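Ancylostoma secreted protein 1 (Necator americanus, PDB 3NT8) is a secreted two-CAP-domain protein of hookworm, probably associated with the transition of infective larvae to parasitism. Local coordinates at residues Cys227-Arg238 with Tyr276-Ile285. Numbering follows the deposited sequence.
Sequences CPSNTGMTDSVR and YDCEVEASAI
Glu281 OE2 is gripped by two donors, the nearer being Arg238 NE at 2.6 Å. Tyr276 OH donates to the same oxygen from the anti side, OH to OE2 2.7 Å. The other oxygen, OE1, also takes two, accepting Arg238 NH2 at 2.9 Å along a nearly straight bond (168°) and Asn230 ND2 on its anti side. The arginine meets the carboxylate side-on: each oxygen offers its syn lone pair to one nitrogen, OE2 to NE and OE1 to NH2, with the two planes somewhat twisted against each other. With CG anti to its backbone N (chi1 -170°) and the chain extended, Glu281 reaches from its helix to this spot. Four bonds fix the buried carboxylate, and together they would be expected to favour its ionised form. Asp235 continues the salt-bridge network through a weak bond to Arg238 NH1, which Asn224 also holds.

The aliphatic part of Arg238 lies across the Tyr276 ring: CB sits over its centre, 3.8 Å from the centroid, a CH-pi contact, while the guanidinium stands 73° to the ring. The folded Met233 chain brings CE to 3.5 Å from Tyr276 OH, and its CB and CG lie against the Glu281 carboxylate. Tyr276 OH is also hydrogen-bonded to Cys372 N, tying the cluster to strand 369-376.

Asn230 ND2 has a second acceptor, Cys278 O at 3.0 Å, a carbonyl already taken by Ala282 N inside the helix. The amide's OD1 rests against Ala282 CB, and Ile285 CD1 packs on Asn230 CB. Beside this the Cys227-Cys278 disulfide covalently joins the loop to the first turn of helix 278-288. Disulfide and buried salt bridge thus pin the start of the second CAP domain, where the loop entering helix 235-253 and that helix's first turn meet strand 275-276 and the start of helix 278-288, in the alpha-beta-alpha fold of the CRISP family.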
ATOM      1  N   CYS A 227     -21.510  -0.767 -11.127  1.00 27.13           N
ATOM      2  CA  CYS A 227     -22.446  -1.663 -10.452  1.00 26.91           C
ATOM      3  C   CYS A 227     -23.429  -0.896  -9.564  1.00 26.31           C
ATOM      4  O   CYS A 227     -23.193  -0.741  -8.395  1.00 27.70           O
ATOM      5  CB  CYS A 227     -21.664  -2.658  -9.601  1.00 25.32           C
ATOM      6  SG  CYS A 227     -20.372  -3.632 -10.526  1.00 28.06           S
ATOM      7  N   PRO A 228     -24.544  -0.402 -10.123  1.00 26.92           N
ATOM      8  CA  PRO A 228     -25.404   0.522  -9.327  1.00 26.12           C
ATOM      9  C   PRO A 228     -26.237  -0.165  -8.247  1.00 25.58           C
ATOM     10  O   PRO A 228     -26.651   0.487  -7.289  1.00 25.96           O
ATOM     11  CB  PRO A 228     -26.325   1.160 -10.382  1.00 25.71           C
ATOM     12  CG  PRO A 228     -25.795   0.692 -11.739  1.00 25.10           C
ATOM     13  CD  PRO A 228     -25.038  -0.573 -11.500  1.00 26.81           C
ATOM     14  N   SER A 229     -26.501  -1.464  -8.406  1.00 24.38           N
ATOM     15  CA  SER A 229     -27.205  -2.234  -7.399  1.00 23.08           C
ATOM     16  C   SER A 229     -26.396  -2.552  -6.141  1.00 22.81           C
ATOM     17  O   SER A 229     -26.980  -2.926  -5.126  1.00 23.15           O
ATOM     18  CB  SER A 229     -27.685  -3.537  -8.018  1.00 23.46           C
ATOM     19  OG  SER A 229     -28.596  -3.213  -9.053  1.00 26.57           O
ATOM     20  N   ASN A 230     -25.066  -2.433  -6.197  1.00 22.49           N
ATOM     21  CA  ASN A 230     -24.218  -2.739  -5.045  1.00 21.70           C
ATOM     22  C   ASN A 230     -23.873  -1.471  -4.251  1.00 21.21           C
ATOM     23  O   ASN A 230     -23.838  -0.348  -4.786  1.00 20.03           O
ATOM     24  CB  ASN A 230     -22.918  -3.533  -5.447  1.00 20.70           C
ATOM     25  CG  ASN A 230     -23.205  -4.840  -6.239  1.00 20.48           C
ATOM     26  OD1 ASN A 230     -24.167  -5.544  -5.956  1.00 19.98           O
ATOM     27  ND2 ASN A 230     -22.317  -5.191  -7.195  1.00 20.39           N
ATOM     28  N   THR A 231     -23.648  -1.669  -2.963  1.00 21.35           N
ATOM     29  CA  THR A 231     -23.415  -0.600  -2.016  1.00 21.84           C
ATOM     30  C   THR A 231     -22.170  -0.955  -1.281  1.00 23.77           C
ATOM     31  O   THR A 231     -22.049  -2.098  -0.807  1.00 25.47           O
ATOM     32  CB  THR A 231     -24.567  -0.518  -0.948  1.00 21.79           C
ATOM     33  OG1 THR A 231     -25.825  -0.338  -1.618  1.00 20.78           O
ATOM     34  CG2 THR A 231     -24.345   0.631   0.009  1.00 21.44           C
ATOM     35  N   GLY A 232     -21.258   0.011  -1.156  1.00 25.16           N
ATOM     36  CA  GLY A 232     -20.011  -0.160  -0.399  1.00 25.86           C
ATOM     37  C   GLY A 232     -18.765  -0.024  -1.277  1.00 26.55           C
ATOM     38  O   GLY A 232     -17.643   0.095  -0.775  1.00 25.80           O
ATOM     39  N   MET A 233     -18.963  -0.076  -2.595  1.00 26.50           N
ATOM     40  CA  MET A 233     -17.864   0.020  -3.510  1.00 26.34           C
ATOM     41  C   MET A 233     -18.098   1.157  -4.473  1.00 27.35           C
ATOM     42  O   MET A 233     -19.232   1.559  -4.716  1.00 27.94           O
ATOM     43  CB  MET A 233     -17.660  -1.305  -4.271  1.00 26.70           C
ATOM     44  CG  MET A 233     -16.879  -2.362  -3.524  1.00 22.67           C
ATOM     45  SD  MET A 233     -15.113  -2.024  -3.282  1.00 19.06           S
ATOM     46  CE  MET A 233     -14.423  -2.537  -4.790  1.00 18.57           C
ATOM     47  N   THR A 234     -16.990   1.679  -5.003  1.00 28.61           N
ATOM     48  CA  THR A 234     -16.979   2.793  -5.920  1.00 28.38           C
ATOM     49  C   THR A 234     -16.125   2.420  -7.092  1.00 27.40           C
ATOM     50  O   THR A 234     -15.292   1.536  -6.994  1.00 27.27           O
ATOM     51  CB  THR A 234     -16.385   4.082  -5.263  1.00 28.83           C
ATOM     52  OG1 THR A 234     -15.083   3.833  -4.715  1.00 30.27           O
ATOM     53  CG2 THR A 234     -17.277   4.559  -4.141  1.00 28.24           C
ATOM     54  N   ASP A 235     -16.309   3.146  -8.193  1.00 26.83           N
ATOM     55  CA  ASP A 235     -15.636   2.871  -9.437  1.00 26.02           C
ATOM     56  C   ASP A 235     -14.129   2.999  -9.339  1.00 25.11           C
ATOM     57  O   ASP A 235     -13.428   2.285 -10.032  1.00 25.73           O
ATOM     58  CB  ASP A 235     -16.169   3.767 -10.552  1.00 25.15           C
ATOM     59  CG  ASP A 235     -17.624   3.535 -10.827  1.00 26.19           C
ATOM     60  OD1 ASP A 235     -18.117   2.379 -10.744  1.00 28.94           O
ATOM     61  OD2 ASP A 235     -18.311   4.523 -11.156  1.00 29.76           O
ATOM     62  N   SER A 236     -13.629   3.908  -8.500  1.00 23.72           N
ATOM     63  CA  SER A 236     -12.213   4.111  -8.406  1.00 22.94           C
ATOM     64  C   SER A 236     -11.586   2.856  -7.821  1.00 22.37           C
ATOM     65  O   SER A 236     -10.585   2.356  -8.346  1.00 24.06           O
ATOM     66  CB  SER A 236     -11.881   5.402  -7.600  1.00 22.74           C
ATOM     67  OG  SER A 236     -11.840   5.193  -6.181  1.00 22.45           O
ATOM     68  N   VAL A 237     -12.210   2.305  -6.779  1.00 22.28           N
ATOM     69  CA  VAL A 237     -11.701   1.108  -6.092  1.00 21.04           C
ATOM     70  C   VAL A 237     -11.730  -0.125  -6.999  1.00 21.82           C
ATOM     71  O   VAL A 237     -10.768  -0.904  -6.983  1.00 19.95           O
ATOM     72  CB  VAL A 237     -12.392   0.860  -4.740  1.00 22.52           C
ATOM     73  CG1 VAL A 237     -11.705  -0.265  -3.934  1.00 19.51           C
ATOM     74  CG2 VAL A 237     -12.386   2.177  -3.872  1.00 20.66           C
ATOM     75  N   ARG A 238     -12.793  -0.255  -7.804  1.00 22.02           N
ATOM     76  CA  ARG A 238     -12.929  -1.328  -8.772  1.00 22.47           C
ATOM     77  C   ARG A 238     -11.755  -1.282  -9.722  1.00 23.29           C
ATOM     78  O   ARG A 238     -11.088  -2.303  -9.948  1.00 23.35           O
ATOM     79  CB  ARG A 238     -14.240  -1.225  -9.551  1.00 21.72           C
ATOM     80  CG  ARG A 238     -15.525  -1.335  -8.686  1.00 21.16           C
ATOM     81  CD  ARG A 238     -16.841  -1.239  -9.485  1.00 18.04           C
ATOM     82  NE  ARG A 238     -17.980  -1.526  -8.615  1.00 19.43           N
ATOM     83  CZ  ARG A 238     -18.899  -0.641  -8.233  1.00 17.51           C
ATOM     84  NH1 ARG A 238     -18.848   0.614  -8.664  1.00 21.20           N
ATOM     85  NH2 ARG A 238     -19.876  -1.012  -7.417  1.00 12.81           N
ATOM     86  N   TYR A 276     -14.091  -6.874 -14.644  1.00 21.82           N
ATOM     87  CA  TYR A 276     -14.848  -6.634 -13.448  1.00 22.30           C
ATOM     88  C   TYR A 276     -16.314  -7.129 -13.548  1.00 22.27           C
ATOM     89  O   TYR A 276     -16.979  -6.924 -14.558  1.00 22.45           O
ATOM     90  CB  TYR A 276     -14.775  -5.151 -13.058  1.00 20.86           C
ATOM     91  CG  TYR A 276     -14.884  -4.997 -11.560  1.00 22.54           C
ATOM     92  CD1 TYR A 276     -13.777  -5.151 -10.751  1.00 23.72           C
ATOM     93  CD2 TYR A 276     -16.124  -4.776 -10.940  1.00 20.52           C
ATOM     94  CE1 TYR A 276     -13.894  -5.081  -9.378  1.00 22.87           C
ATOM     95  CE2 TYR A 276     -16.220  -4.681  -9.610  1.00 18.16           C
ATOM     96  CZ  TYR A 276     -15.110  -4.817  -8.824  1.00 19.93           C
ATOM     97  OH  TYR A 276     -15.235  -4.746  -7.445  1.00 23.24           O
ATOM     98  N   ASP A 277     -16.817  -7.793 -12.513  1.00 22.63           N
ATOM     99  CA  ASP A 277     -18.117  -8.440 -12.588  1.00 22.19           C
ATOM    100  C   ASP A 277     -18.919  -8.093 -11.362  1.00 23.94           C
ATOM    101  O   ASP A 277     -18.528  -8.408 -10.203  1.00 25.20           O
ATOM    102  CB  ASP A 277     -17.950  -9.952 -12.740  1.00 21.63           C
ATOM    103  CG  ASP A 277     -19.265 -10.669 -12.911  1.00 20.11           C
ATOM    104  OD1 ASP A 277     -19.539 -11.128 -14.017  1.00 26.31           O
ATOM    105  OD2 ASP A 277     -20.049 -10.782 -11.963  1.00 20.53           O
ATOM    106  N   CYS A 278     -20.069  -7.471 -11.598  1.00 24.28           N
ATOM    107  CA  CYS A 278     -20.901  -6.975 -10.528  1.00 24.15           C
ATOM    108  C   CYS A 278     -21.397  -8.049  -9.575  1.00 24.78           C
ATOM    109  O   CYS A 278     -21.436  -7.829  -8.340  1.00 25.65           O
ATOM    110  CB  CYS A 278     -22.065  -6.167 -11.135  1.00 25.10           C
ATOM    111  SG  CYS A 278     -21.495  -4.647 -11.883  1.00 26.02           S
ATOM    112  N   GLU A 279     -21.773  -9.204 -10.129  1.00 23.78           N
ATOM    113  CA  GLU A 279     -22.324 -10.312  -9.347  1.00 23.34           C
ATOM    114  C   GLU A 279     -21.249 -10.889  -8.414  1.00 21.55           C
ATOM    115  O   GLU A 279     -21.537 -11.319  -7.288  1.00 22.13           O
ATOM    116  CB  GLU A 279     -22.939 -11.439 -10.255  1.00 23.97           C
ATOM    117  CG  GLU A 279     -24.134 -10.999 -11.135  1.00 31.90           C
ATOM    118  CD  GLU A 279     -25.395 -10.557 -10.309  1.00 39.27           C
ATOM    119  OE1 GLU A 279     -26.347 -11.378 -10.209  1.00 43.80           O
ATOM    120  OE2 GLU A 279     -25.447  -9.404  -9.767  1.00 40.17           O
ATOM    121  N   VAL A 280     -20.032 -10.963  -8.939  1.00 18.57           N
ATOM    122  CA  VAL A 280     -18.919 -11.488  -8.216  1.00 15.90           C
ATOM    123  C   VAL A 280     -18.618 -10.447  -7.136  1.00 16.04           C
ATOM    124  O   VAL A 280     -18.184 -10.787  -6.028  1.00 15.33           O
ATOM    125  CB  VAL A 280     -17.670 -11.754  -9.113  1.00 14.67           C
ATOM    126  CG1 VAL A 280     -16.518 -12.197  -8.279  1.00 12.74           C
ATOM    127  CG2 VAL A 280     -17.941 -12.837 -10.219  1.00 14.09           C
ATOM    128  N   GLU A 281     -18.807  -9.172  -7.452  1.00 15.59           N
ATOM    129  CA  GLU A 281     -18.651  -8.155  -6.420  1.00 16.20           C
ATOM    130  C   GLU A 281     -19.716  -8.312  -5.321  1.00 14.11           C
ATOM    131  O   GLU A 281     -19.420  -8.176  -4.159  1.00 13.31           O
ATOM    132  CB  GLU A 281     -18.765  -6.754  -7.009  1.00 17.35           C
ATOM    133  CG  GLU A 281     -18.377  -5.629  -6.036  1.00 20.82           C
ATOM    134  CD  GLU A 281     -18.595  -4.231  -6.655  1.00 27.81           C
ATOM    135  OE1 GLU A 281     -19.768  -3.803  -6.783  1.00 32.97           O
ATOM    136  OE2 GLU A 281     -17.609  -3.570  -7.039  1.00 28.31           O
ATOM    137  N   ALA A 282     -20.948  -8.539  -5.714  1.00 14.54           N
ATOM    138  CA  ALA A 282     -22.064  -8.588  -4.763  1.00 16.27           C
ATOM    139  C   ALA A 282     -21.795  -9.756  -3.840  1.00 17.60           C
ATOM    140  O   ALA A 282     -22.124  -9.687  -2.660  1.00 19.14           O
ATOM    141  CB  ALA A 282     -23.386  -8.816  -5.485  1.00 15.26           C
ATOM    142  N   SER A 283     -21.167 -10.819  -4.377  1.00 16.87           N
ATOM    143  CA  SER A 283     -20.847 -11.970  -3.551  1.00 15.84           C
ATOM    144  C   SER A 283     -19.666 -11.647  -2.611  1.00 16.05           C
ATOM    145  O   SER A 283     -19.565 -12.122  -1.459  1.00 14.88           O
ATOM    146  CB  SER A 283     -20.560 -13.184  -4.464  1.00 14.09           C
ATOM    147  OG  SER A 283     -20.148 -14.273  -3.711  1.00 15.63           O
ATOM    148  N   ALA A 284     -18.701 -10.885  -3.106  1.00 15.69           N
ATOM    149  CA  ALA A 284     -17.645 -10.496  -2.171  1.00 15.25           C
ATOM    150  C   ALA A 284     -18.127  -9.529  -1.095  1.00 16.29           C
ATOM    151  O   ALA A 284     -17.603  -9.581   0.022  1.00 16.60           O
ATOM    152  CB  ALA A 284     -16.520  -9.956  -2.831  1.00 14.26           C
ATOM    153  N   ILE A 285     -19.081  -8.661  -1.434  1.00 15.62           N
ATOM    154  CA  ILE A 285     -19.684  -7.711  -0.501  1.00 17.05           C
ATOM    155  C   ILE A 285     -20.429  -8.411   0.640  1.00 17.52           C
ATOM    156  O   ILE A 285     -20.283  -8.008   1.776  1.00 18.59           O
ATOM    157  CB  ILE A 285     -20.623  -6.722  -1.205  1.00 16.81           C
ATOM    158  CG1 ILE A 285     -19.799  -5.784  -2.095  1.00 16.85           C
ATOM    159  CG2 ILE A 285     -21.465  -5.921  -0.174  1.00 17.26           C
ATOM    160  CD1 ILE A 285     -20.612  -4.795  -2.854  1.00 19.47           C
TER